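Local atomic coordinates of nudix hydrolase DR_0079 (Deinococcus radiodurans, PDB entry 2O5F), a protein that hydrolyses nucleoside di- and triphosphates to monophosphates with magnesium as cofactor, showing a marked preference for CDP and CTP. Residues R33-L41 against E76-E85; I94-F105 against M116-D124. All coordinates share one frame; numbering follows the deposited sequence.

Interaction 1. Residues R33-L41 against E76-E85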
loop_
_atom_site.group_PDB
_atom_site.type_symbol
_atom_site.label_atom_id
_atom_site.label_comp_id
_atom_site.label_asym_id
_atom_site.label_seq_id
_atom_site.Cartn_x
_atom_site.Cartn_y
_atom_site.Cartn_z
ATOM N N ARG A 33 5.750 5.246 13.869
ATOM C CA ARG A 33 4.876 5.140 15.033
ATOM C C ARG A 33 3.405 4.995 14.652
ATOM O O ARG A 33 2.525 5.084 15.509
ATOM C CB ARG A 33 5.067 6.358 15.941
ATOM C CG ARG A 33 6.463 6.454 16.524
ATOM C CD ARG A 33 6.646 7.720 17.341
ATOM N NE ARG A 33 7.991 7.796 17.902
ATOM C CZ ARG A 33 8.451 8.833 18.597
ATOM N NH1 ARG A 33 7.672 9.887 18.818
ATOM N NH2 ARG A 33 9.691 8.819 19.068
ATOM N N VAL A 34 3.142 4.779 13.364
ATOM C CA VAL A 34 1.771 4.601 12.890
ATOM C C VAL A 34 1.639 3.404 11.951
ATOM O O VAL A 34 2.639 2.797 11.547
ATOM C CB VAL A 34 1.233 5.863 12.175
ATOM C CG1 VAL A 34 1.267 7.054 13.134
ATOM C CG2 VAL A 34 2.049 6.159 10.921
ATOM N N ARG A 35 0.394 3.074 11.609
ATOM C CA ARG A 35 0.092 1.932 10.748
ATOM C C ARG A 35 -0.480 2.324 9.383
ATOM O O ARG A 35 -1.271 3.263 9.264
ATOM C CB ARG A 35 -0.893 0.993 11.470
ATOM C CG ARG A 35 -0.505 0.734 12.925
ATOM C CD ARG A 35 -1.106 -0.532 13.550
ATOM N NE ARG A 35 -2.491 -0.393 13.964
ATOM C CZ ARG A 35 -3.064 -1.092 14.945
ATOM N NH1 ARG A 35 -2.381 -2.001 15.641
ATOM N NH2 ARG A 35 -4.335 -0.876 15.235
ATOM N N VAL A 36 -0.053 1.606 8.351
ATOM C CA VAL A 36 -0.544 1.826 6.996
ATOM C C VAL A 36 -0.865 0.467 6.382
ATOM O O VAL A 36 -0.489 -0.572 6.924
ATOM C CB VAL A 36 0.512 2.528 6.096
ATOM C CG1 VAL A 36 0.862 3.899 6.674
ATOM C CG2 VAL A 36 1.764 1.661 5.971
ATOM N N VAL A 37 -1.577 0.477 5.265
ATOM C CA VAL A 37 -1.893 -0.760 4.563
ATOM C C VAL A 37 -1.405 -0.559 3.134
ATOM O O VAL A 37 -1.388 0.563 2.620
ATOM C CB VAL A 37 -3.421 -1.070 4.549
ATOM C CG1 VAL A 37 -3.852 -1.676 5.879
ATOM C CG2 VAL A 37 -4.215 0.203 4.273
ATOM N N ASN A 38 -0.986 -1.650 2.509
ATOM C CA ASN A 38 -0.503 -1.615 1.142
ATOM C C ASN A 38 -1.007 -2.892 0.493
ATOM O O ASN A 38 -1.124 -3.924 1.156
ATOM C CB ASN A 38 1.028 -1.570 1.102
ATOM C CG ASN A 38 1.585 -0.185 1.410
ATOM O OD1 ASN A 38 1.285 0.780 0.717
ATOM N ND2 ASN A 38 2.398 -0.088 2.452
ATOM N N ALA A 39 -1.336 -2.820 -0.787
ATOM C CA ALA A 39 -1.810 -4.005 -1.486
ATOM C C ALA A 39 -1.404 -3.959 -2.939
ATOM O O ALA A 39 -1.194 -2.890 -3.511
ATOM C CB ALA A 39 -3.327 -4.126 -1.371
ATOM N N PHE A 40 -1.275 -5.148 -3.512
ATOM C CA PHE A 40 -0.914 -5.311 -4.898
ATOM C C PHE A 40 -2.031 -6.087 -5.569
ATOM O O PHE A 40 -2.541 -7.059 -5.013
ATOM C CB PHE A 40 0.387 -6.104 -5.027
ATOM C CG PHE A 40 1.610 -5.329 -4.648
ATOM C CD1 PHE A 40 2.062 -4.291 -5.449
ATOM C CD2 PHE A 40 2.317 -5.642 -3.491
ATOM C CE1 PHE A 40 3.212 -3.567 -5.107
ATOM C CE2 PHE A 40 3.468 -4.922 -3.138
ATOM C CZ PHE A 40 3.911 -3.883 -3.953
ATOM N N LEU A 41 -2.417 -5.632 -6.749
ATOM C CA LEU A 41 -3.435 -6.301 -7.542
ATOM C C LEU A 41 -2.624 -7.116 -8.550
ATOM O O LEU A 41 -1.891 -6.546 -9.358
ATOM C CB LEU A 41 -4.288 -5.263 -8.272
ATOM C CG LEU A 41 -5.357 -5.791 -9.234
ATOM C CD1 LEU A 41 -6.449 -6.501 -8.440
ATOM C CD2 LEU A 41 -5.954 -4.633 -10.025
ATOM N N GLU A 76 -9.538 1.923 13.519
ATOM C CA GLU A 76 -9.761 1.060 12.374
ATOM C C GLU A 76 -8.796 -0.124 12.365
ATOM O O GLU A 76 -7.653 -0.014 12.803
ATOM C CB GLU A 76 -9.591 1.901 11.113
ATOM C CG GLU A 76 -9.975 1.259 9.811
ATOM C CD GLU A 76 -9.838 2.248 8.663
ATOM O OE1 GLU A 76 -8.748 2.845 8.518
ATOM O OE2 GLU A 76 -10.817 2.431 7.908
ATOM N N THR A 77 -9.264 -1.270 11.888
ATOM C CA THR A 77 -8.391 -2.430 11.813
ATOM C C THR A 77 -7.722 -2.396 10.435
ATOM O O THR A 77 -8.135 -1.630 9.565
ATOM C CB THR A 77 -9.180 -3.730 11.955
ATOM O OG1 THR A 77 -8.271 -4.825 12.112
ATOM C CG2 THR A 77 -10.021 -3.955 10.735
ATOM N N TYR A 78 -6.698 -3.221 10.240
ATOM C CA TYR A 78 -5.992 -3.269 8.964
ATOM C C TYR A 78 -6.927 -3.619 7.807
ATOM O O TYR A 78 -6.897 -2.971 6.762
ATOM C CB TYR A 78 -4.847 -4.288 9.027
ATOM C CG TYR A 78 -3.616 -3.816 9.789
ATOM C CD1 TYR A 78 -2.705 -2.940 9.202
ATOM C CD2 TYR A 78 -3.356 -4.263 11.084
ATOM C CE1 TYR A 78 -1.557 -2.521 9.879
ATOM C CE2 TYR A 78 -2.215 -3.851 11.779
ATOM C CZ TYR A 78 -1.322 -2.986 11.171
ATOM O OH TYR A 78 -0.191 -2.598 11.840
ATOM N N GLU A 79 -7.759 -4.639 7.995
ATOM C CA GLU A 79 -8.690 -5.058 6.945
ATOM C C GLU A 79 -9.673 -3.942 6.577
ATOM O O GLU A 79 -9.973 -3.729 5.400
ATOM C CB GLU A 79 -9.473 -6.299 7.389
ATOM C CG GLU A 79 -10.320 -6.919 6.281
ATOM C CD GLU A 79 -11.184 -8.069 6.771
ATOM O OE1 GLU A 79 -10.776 -8.750 7.738
ATOM O OE2 GLU A 79 -12.263 -8.297 6.178
ATOM N N GLU A 80 -10.176 -3.231 7.581
ATOM C CA GLU A 80 -11.117 -2.151 7.325
ATOM C C GLU A 80 -10.464 -1.025 6.528
ATOM O O GLU A 80 -11.086 -0.441 5.640
ATOM C CB GLU A 80 -11.680 -1.615 8.645
ATOM C CG GLU A 80 -12.573 -2.619 9.364
ATOM C CD GLU A 80 -12.918 -2.200 10.779
ATOM O OE1 GLU A 80 -12.288 -1.246 11.286
ATOM O OE2 GLU A 80 -13.815 -2.831 11.382
ATOM N N ALA A 81 -9.206 -0.725 6.835
ATOM C CA ALA A 81 -8.507 0.333 6.116
ATOM C C ALA A 81 -8.306 -0.107 4.667
ATOM O O ALA A 81 -8.417 0.691 3.735
ATOM C CB ALA A 81 -7.162 0.616 6.772
ATOM N N PHE A 82 -8.014 -1.390 4.497
ATOM C CA PHE A 82 -7.796 -1.969 3.179
ATOM C C PHE A 82 -9.072 -1.835 2.358
ATOM O O PHE A 82 -9.045 -1.316 1.240
ATOM C CB PHE A 82 -7.377 -3.441 3.335
ATOM C CG PHE A 82 -7.235 -4.195 2.037
ATOM C CD1 PHE A 82 -6.766 -3.570 0.888
ATOM C CD2 PHE A 82 -7.550 -5.550 1.979
ATOM C CE1 PHE A 82 -6.614 -4.285 -0.300
ATOM C CE2 PHE A 82 -7.402 -6.271 0.799
ATOM C CZ PHE A 82 -6.932 -5.634 -0.346
ATOM N N ARG A 83 -10.194 -2.278 2.919
ATOM C CA ARG A 83 -11.463 -2.191 2.206
ATOM C C ARG A 83 -11.781 -0.748 1.822
ATOM O O ARG A 83 -12.270 -0.479 0.724
ATOM C CB ARG A 83 -12.606 -2.755 3.054
ATOM C CG ARG A 83 -13.940 -2.722 2.327
ATOM C CD ARG A 83 -15.054 -3.373 3.126
ATOM N NE ARG A 83 -14.870 -4.814 3.288
ATOM C CZ ARG A 83 -14.331 -5.387 4.359
ATOM N NH1 ARG A 83 -13.917 -4.645 5.378
ATOM N NH2 ARG A 83 -14.214 -6.706 4.414
ATOM N N ARG A 84 -11.492 0.179 2.728
ATOM C CA ARG A 84 -11.755 1.592 2.485
ATOM C C ARG A 84 -10.894 2.181 1.370
ATOM O O ARG A 84 -11.410 2.836 0.465
ATOM C CB ARG A 84 -11.559 2.385 3.787
ATOM C CG ARG A 84 -11.698 3.897 3.645
ATOM C CD ARG A 84 -11.574 4.603 4.998
ATOM N NE ARG A 84 -10.344 4.272 5.724
ATOM C CZ ARG A 84 -9.121 4.647 5.356
ATOM N NH1 ARG A 84 -8.940 5.371 4.258
ATOM N NH2 ARG A 84 -8.076 4.313 6.098
ATOM N N GLU A 85 -9.586 1.955 1.430
ATOM C CA GLU A 85 -8.680 2.486 0.410
ATOM C C GLU A 85 -8.919 1.856 -0.966
ATOM O O GLU A 85 -8.834 2.536 -1.984
ATOM C CB GLU A 85 -7.221 2.272 0.821
ATOM C CG GLU A 85 -6.784 3.041 2.067
ATOM C CD GLU A 85 -6.567 4.531 1.814
ATOM O OE1 GLU A 85 -6.226 5.256 2.776
ATOM O OE2 GLU A 85 -6.736 4.982 0.660
HETATM O O HOH W 1 -5.428 1.455 13.800
#

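Interaction 2. Residues I94-F105 against M116-D124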
loop_
_atom_site.group_PDB
_atom_site.type_symbol
_atom_site.label_atom_id
_atom_site.label_comp_id
_atom_site.label_asym_id
_atom_site.label_seq_id
_atom_site.Cartn_x
_atom_site.Cartn_y
_atom_site.Cartn_z
ATOM N N ILE A 94 -13.273 -5.297 -2.187
ATOM C CA ILE A 94 -12.437 -6.463 -1.905
ATOM C C ILE A 94 -13.257 -7.717 -1.643
ATOM O O ILE A 94 -12.821 -8.826 -1.940
ATOM C CB ILE A 94 -11.481 -6.220 -0.701
ATOM C CG1 ILE A 94 -12.279 -6.023 0.587
ATOM C CG2 ILE A 94 -10.605 -4.996 -0.972
ATOM C CD1 ILE A 94 -11.394 -5.883 1.825
ATOM N N ASP A 95 -14.454 -7.537 -1.098
ATOM C CA ASP A 95 -15.324 -8.670 -0.802
ATOM C C ASP A 95 -15.828 -9.325 -2.088
ATOM O O ASP A 95 -16.277 -10.470 -2.076
ATOM C CB ASP A 95 -16.504 -8.208 0.060
ATOM C CG ASP A 95 -16.054 -7.561 1.360
ATOM O OD1 ASP A 95 -15.251 -8.185 2.088
ATOM O OD2 ASP A 95 -16.505 -6.435 1.662
ATOM N N ALA A 96 -15.738 -8.598 -3.200
ATOM C CA ALA A 96 -16.191 -9.110 -4.490
ATOM C C ALA A 96 -15.071 -9.821 -5.239
ATOM O O ALA A 96 -15.285 -10.380 -6.314
ATOM C CB ALA A 96 -16.738 -7.967 -5.340
ATOM N N LEU A 97 -13.870 -9.799 -4.675
ATOM C CA LEU A 97 -12.739 -10.447 -5.321
ATOM C C LEU A 97 -11.986 -11.328 -4.334
ATOM O O LEU A 97 -12.286 -11.344 -3.141
ATOM C CB LEU A 97 -11.786 -9.393 -5.890
ATOM C CG LEU A 97 -12.378 -8.333 -6.823
ATOM C CD1 LEU A 97 -11.254 -7.439 -7.324
ATOM C CD2 LEU A 97 -13.092 -8.993 -7.992
ATOM N N SER A 98 -11.008 -12.066 -4.841
ATOM C CA SER A 98 -10.198 -12.925 -3.993
ATOM C C SER A 98 -8.984 -12.130 -3.505
ATOM O O SER A 98 -8.309 -11.476 -4.300
ATOM C CB SER A 98 -9.735 -14.152 -4.785
ATOM O OG SER A 98 -8.738 -14.872 -4.076
ATOM N N TRP A 99 -8.727 -12.173 -2.198
ATOM C CA TRP A 99 -7.587 -11.474 -1.604
ATOM C C TRP A 99 -7.102 -12.187 -0.351
ATOM O O TRP A 99 -7.792 -13.039 0.207
ATOM C CB TRP A 99 -7.938 -10.029 -1.227
ATOM C CG TRP A 99 -8.989 -9.903 -0.161
ATOM C CD1 TRP A 99 -10.337 -9.878 -0.347
ATOM C CD2 TRP A 99 -8.779 -9.777 1.260
ATOM N NE1 TRP A 99 -10.978 -9.739 0.854
ATOM C CE2 TRP A 99 -10.049 -9.673 1.858
ATOM C CE3 TRP A 99 -7.639 -9.740 2.076
ATOM C CZ2 TRP A 99 -10.224 -9.536 3.243
ATOM C CZ3 TRP A 99 -7.809 -9.601 3.457
ATOM C CH2 TRP A 99 -9.099 -9.501 4.023
ATOM N N ARG A 100 -5.907 -11.834 0.097
ATOM C CA ARG A 100 -5.369 -12.452 1.292
ATOM C C ARG A 100 -4.183 -11.667 1.811
ATOM O O ARG A 100 -3.540 -10.924 1.064
ATOM C CB ARG A 100 -4.920 -13.886 0.998
ATOM C CG ARG A 100 -3.677 -13.975 0.131
ATOM C CD ARG A 100 -3.105 -15.384 0.137
ATOM N NE ARG A 100 -1.801 -15.452 -0.516
ATOM C CZ ARG A 100 -1.602 -15.257 -1.815
ATOM N NH1 ARG A 100 -2.625 -14.981 -2.612
ATOM N NH2 ARG A 100 -0.376 -15.336 -2.316
ATOM N N PRO A 101 -3.897 -11.799 3.111
ATOM C CA PRO A 101 -2.762 -11.094 3.699
ATOM C C PRO A 101 -1.509 -11.684 3.065
ATOM O O PRO A 101 -1.329 -12.903 3.046
ATOM C CB PRO A 101 -2.872 -11.444 5.177
ATOM C CG PRO A 101 -4.346 -11.585 5.375
ATOM C CD PRO A 101 -4.749 -12.387 4.161
ATOM N N LEU A 102 -0.651 -10.829 2.530
ATOM C CA LEU A 102 0.567 -11.311 1.902
ATOM C C LEU A 102 1.694 -11.340 2.932
ATOM O O LEU A 102 2.461 -12.304 3.011
ATOM C CB LEU A 102 0.934 -10.404 0.727
ATOM C CG LEU A 102 1.880 -10.954 -0.342
ATOM C CD1 LEU A 102 1.271 -12.197 -0.986
ATOM C CD2 LEU A 102 2.128 -9.882 -1.393
ATOM N N ALA A 103 1.780 -10.285 3.731
ATOM C CA ALA A 103 2.810 -10.189 4.750
ATOM C C ALA A 103 2.548 -9.024 5.686
ATOM O O ALA A 103 1.698 -8.177 5.421
ATOM C CB ALA A 103 4.180 -10.023 4.094
ATOM N N SER A 104 3.295 -8.998 6.783
ATOM C CA SER A 104 3.206 -7.939 7.784
ATOM C C SER A 104 4.639 -7.498 8.074
ATOM O O SER A 104 5.537 -8.332 8.165
ATOM C CB SER A 104 2.553 -8.473 9.063
ATOM O OG SER A 104 1.191 -8.806 8.839
ATOM N N PHE A 105 4.857 -6.192 8.214
ATOM C CA PHE A 105 6.200 -5.679 8.474
ATOM C C PHE A 105 6.272 -4.621 9.557
ATOM O O PHE A 105 5.322 -3.872 9.767
ATOM C CB PHE A 105 6.795 -5.067 7.205
ATOM C CG PHE A 105 6.934 -6.027 6.065
ATOM C CD1 PHE A 105 7.844 -7.080 6.129
ATOM C CD2 PHE A 105 6.165 -5.868 4.919
ATOM C CE1 PHE A 105 7.988 -7.963 5.058
ATOM C CE2 PHE A 105 6.297 -6.742 3.841
ATOM C CZ PHE A 105 7.208 -7.789 3.908
ATOM N N MET A 116 2.822 -2.260 8.962
ATOM C CA MET A 116 1.894 -2.490 7.884
ATOM C C MET A 116 1.536 -3.925 7.603
ATOM O O MET A 116 2.249 -4.864 7.964
ATOM C CB MET A 116 2.459 -1.899 6.592
ATOM C CG MET A 116 3.790 -2.511 6.167
ATOM S SD MET A 116 4.377 -1.854 4.585
ATOM C CE MET A 116 5.008 -0.250 5.052
ATOM N N CYS A 117 0.394 -4.069 6.955
ATOM C CA CYS A 117 -0.051 -5.358 6.501
ATOM C C CYS A 117 -0.112 -5.128 5.000
ATOM O O CYS A 117 -0.624 -4.097 4.540
ATOM C CB CYS A 117 -1.438 -5.710 7.025
ATOM S SG CYS A 117 -1.926 -7.381 6.557
ATOM N N VAL A 118 0.439 -6.076 4.252
ATOM C CA VAL A 118 0.453 -6.015 2.798
ATOM C C VAL A 118 -0.486 -7.122 2.332
ATOM O O VAL A 118 -0.420 -8.249 2.822
ATOM C CB VAL A 118 1.870 -6.273 2.231
ATOM C CG1 VAL A 118 1.903 -5.980 0.734
ATOM C CG2 VAL A 118 2.887 -5.412 2.966
ATOM N N TYR A 119 -1.370 -6.784 1.404
ATOM C CA TYR A 119 -2.344 -7.733 0.880
ATOM C C TYR A 119 -2.137 -7.963 -0.601
ATOM O O TYR A 119 -1.475 -7.177 -1.277
ATOM C CB TYR A 119 -3.753 -7.177 1.066
ATOM C CG TYR A 119 -4.122 -6.891 2.490
ATOM C CD1 TYR A 119 -4.592 -7.907 3.326
ATOM C CD2 TYR A 119 -4.005 -5.601 3.013
ATOM C CE1 TYR A 119 -4.940 -7.642 4.642
ATOM C CE2 TYR A 119 -4.351 -5.331 4.329
ATOM C CZ TYR A 119 -4.817 -6.352 5.134
ATOM O OH TYR A 119 -5.168 -6.079 6.438
ATOM N N GLU A 120 -2.709 -9.047 -1.107
ATOM C CA GLU A 120 -2.639 -9.321 -2.531
ATOM C C GLU A 120 -4.077 -9.517 -3.002
ATOM O O GLU A 120 -4.810 -10.339 -2.451
ATOM C CB GLU A 120 -1.813 -10.575 -2.829
ATOM C CG GLU A 120 -1.751 -10.895 -4.316
ATOM C CD GLU A 120 -0.887 -12.097 -4.632
ATOM O OE1 GLU A 120 -1.283 -13.226 -4.265
ATOM O OE2 GLU A 120 0.193 -11.906 -5.236
ATOM N N LEU A 121 -4.477 -8.734 -3.997
ATOM C CA LEU A 121 -5.817 -8.802 -4.569
ATOM C C LEU A 121 -5.655 -9.512 -5.912
ATOM O O LEU A 121 -4.714 -9.227 -6.653
ATOM C CB LEU A 121 -6.361 -7.383 -4.788
ATOM C CG LEU A 121 -7.872 -7.126 -4.798
ATOM C CD1 LEU A 121 -8.422 -7.347 -3.393
ATOM C CD2 LEU A 121 -8.157 -5.685 -5.242
ATOM N N ARG A 122 -6.553 -10.445 -6.223
ATOM C CA ARG A 122 -6.473 -11.175 -7.488
ATOM C C ARG A 122 -7.559 -10.746 -8.476
ATOM O O ARG A 122 -8.750 -10.816 -8.170
ATOM C CB ARG A 122 -6.591 -12.689 -7.245
ATOM C CG ARG A 122 -5.570 -13.284 -6.283
ATOM C CD ARG A 122 -4.153 -12.875 -6.656
ATOM N NE ARG A 122 -3.869 -13.126 -8.065
ATOM C CZ ARG A 122 -3.662 -14.330 -8.585
ATOM N NH1 ARG A 122 -3.698 -15.406 -7.808
ATOM N NH2 ARG A 122 -3.428 -14.457 -9.883
ATOM N N SER A 123 -7.137 -10.315 -9.663
ATOM C CA SER A 123 -8.058 -9.899 -10.707
ATOM C C SER A 123 -7.349 -9.687 -12.031
ATOM O O SER A 123 -6.215 -9.204 -12.066
ATOM C CB SER A 123 -8.765 -8.595 -10.336
ATOM O OG SER A 123 -9.664 -8.205 -11.367
ATOM N N ASP A 124 -8.014 -10.054 -13.120
ATOM C CA ASP A 124 -7.443 -9.853 -14.443
ATOM C C ASP A 124 -8.025 -8.591 -15.066
ATOM O O ASP A 124 -7.601 -8.172 -16.132
ATOM C CB ASP A 124 -7.724 -11.059 -15.345
ATOM C CG ASP A 124 -6.751 -12.198 -15.109
ATOM O OD1 ASP A 124 -5.540 -11.986 -15.290
ATOM O OD2 ASP A 124 -7.190 -13.302 -14.741
#

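Interaction 1. Residues R33-L41 against E76-E85
Val-37, pointing from strand 35-41 toward helix 78-85, meets the helix with both methyls. CG1, anti to the carbonyl carbon (chi1 -80°), lies at the edge of the Tyr-78 ring, near its plane and 3.7 Å from CD1, and also approaches the Tyr-78 carbonyl. The other branch, CG2, packs 3.9 Å from Ala-81 CB. Farther along, Ala-39 CB comes within 3.5 Å of CE1 on the Phe-82 ring; the same ring also stacks on Tyr-119 and meets Trp-99 edge-to-face. Measured on the short segments 35-41 and 78-85, the axes cross at -55° and approach to 8.3 Å, which is the placement of the Nudix-box helix on the central sheet of the Nudix fold.

Tyr-78 and Arg-35 cross at about a right angle, the guanidinium and ring planes 49° apart, with Tyr-78 CE2 over one guanidinium face. The phenol oxygen is hydrogen-bonded to Asp-16. Cutting Tyr-78 back to an alanine would probably leave Asp-16 without this hydroxyl, Val-37 CG1 without the ring edge and the Arg-35 guanidinium without the ring over its face.

No direct hydrogen bond links the two segments; a water accepts from Arg-35 NH2 at 2.9 Å and donates to Glu-76 O at 2.8 Å. Arg-84 grips Glu-76 side-on, NE to OE2 and NH2 to OE1; both oxygens lie in the guanidinium plane and use their syn lone pairs. Its NH1 reaches Glu-85 OE1 weakly. Apolar packing therefore sets the helix on the sheet, while Arg-84 ties Glu-76, in the loop ahead of the helix, to Glu-85 on it, an inferred magnesium ligand.

Interaction 2. Residues I94-F105 against M116-D124
Arg-100 and Glu-120 form a hydrogen-bonded pair in the antiparallel beta hairpin of strands 98-105 and 116-122, whose register is broken by a classic beta bulge. At the bulge Val-118 O accepts from two donors, Leu-102 N at 2.6 Å and Ala-103 N at 3.1 Å, shifting the pairing by one residue; Val-118 N returns a nearly straight bond (176°) to Ala-103 O.

The side chains of Arg-100 and Glu-120 run side by side, and NH1 reaches OE1 in a salt bridge whose hydrogen bond is weak, because its N-H...O angle is only 120°. Glu-120 is further held by Arg-42 and, through OE2, by Tyr-167.

On the other face, Trp-99 CZ3 lies 3.6 Å from Tyr-119 CD1, the two side chains pointing the same way with ring planes at 79°. Trp-99 CG, set between the backbone N and the carbonyl carbon, carries the indole to this place beside Tyr-119, and Ile-94 CD1 lies over one face of the indole, offset toward the rim. Leu-121 CD1 touches both Trp-99 CB, at 3.5 Å, and Ile-94 CG2, at 4.0 Å.

How the interactions relate
Interactions 1 and 2 are built on one mixed sheet, since strands 35-42 and 115-122 are parallel neighbours in it; Phe-40 O and Leu-121 N, 2.8 Å apart, probably form a hydrogen bond. Interaction 1 sets a helix on the sheet and has no exposed residue among those touching, its 392 Å² of buried surface shared between apolar side chains and the Arg-35/Tyr-78 pair. Interaction 2 buries 910 Å² by pairing strands through backbone hydrogen bonds; its strand 98-105 is outermost within the chain, and four touching residues are exposed. Helix and hairpin also meet directly, Tyr-78 CB packing against Tyr-119 OH, while Arg-83 NE bridges to Asp-95 OD2 in the turn leading into the hairpin.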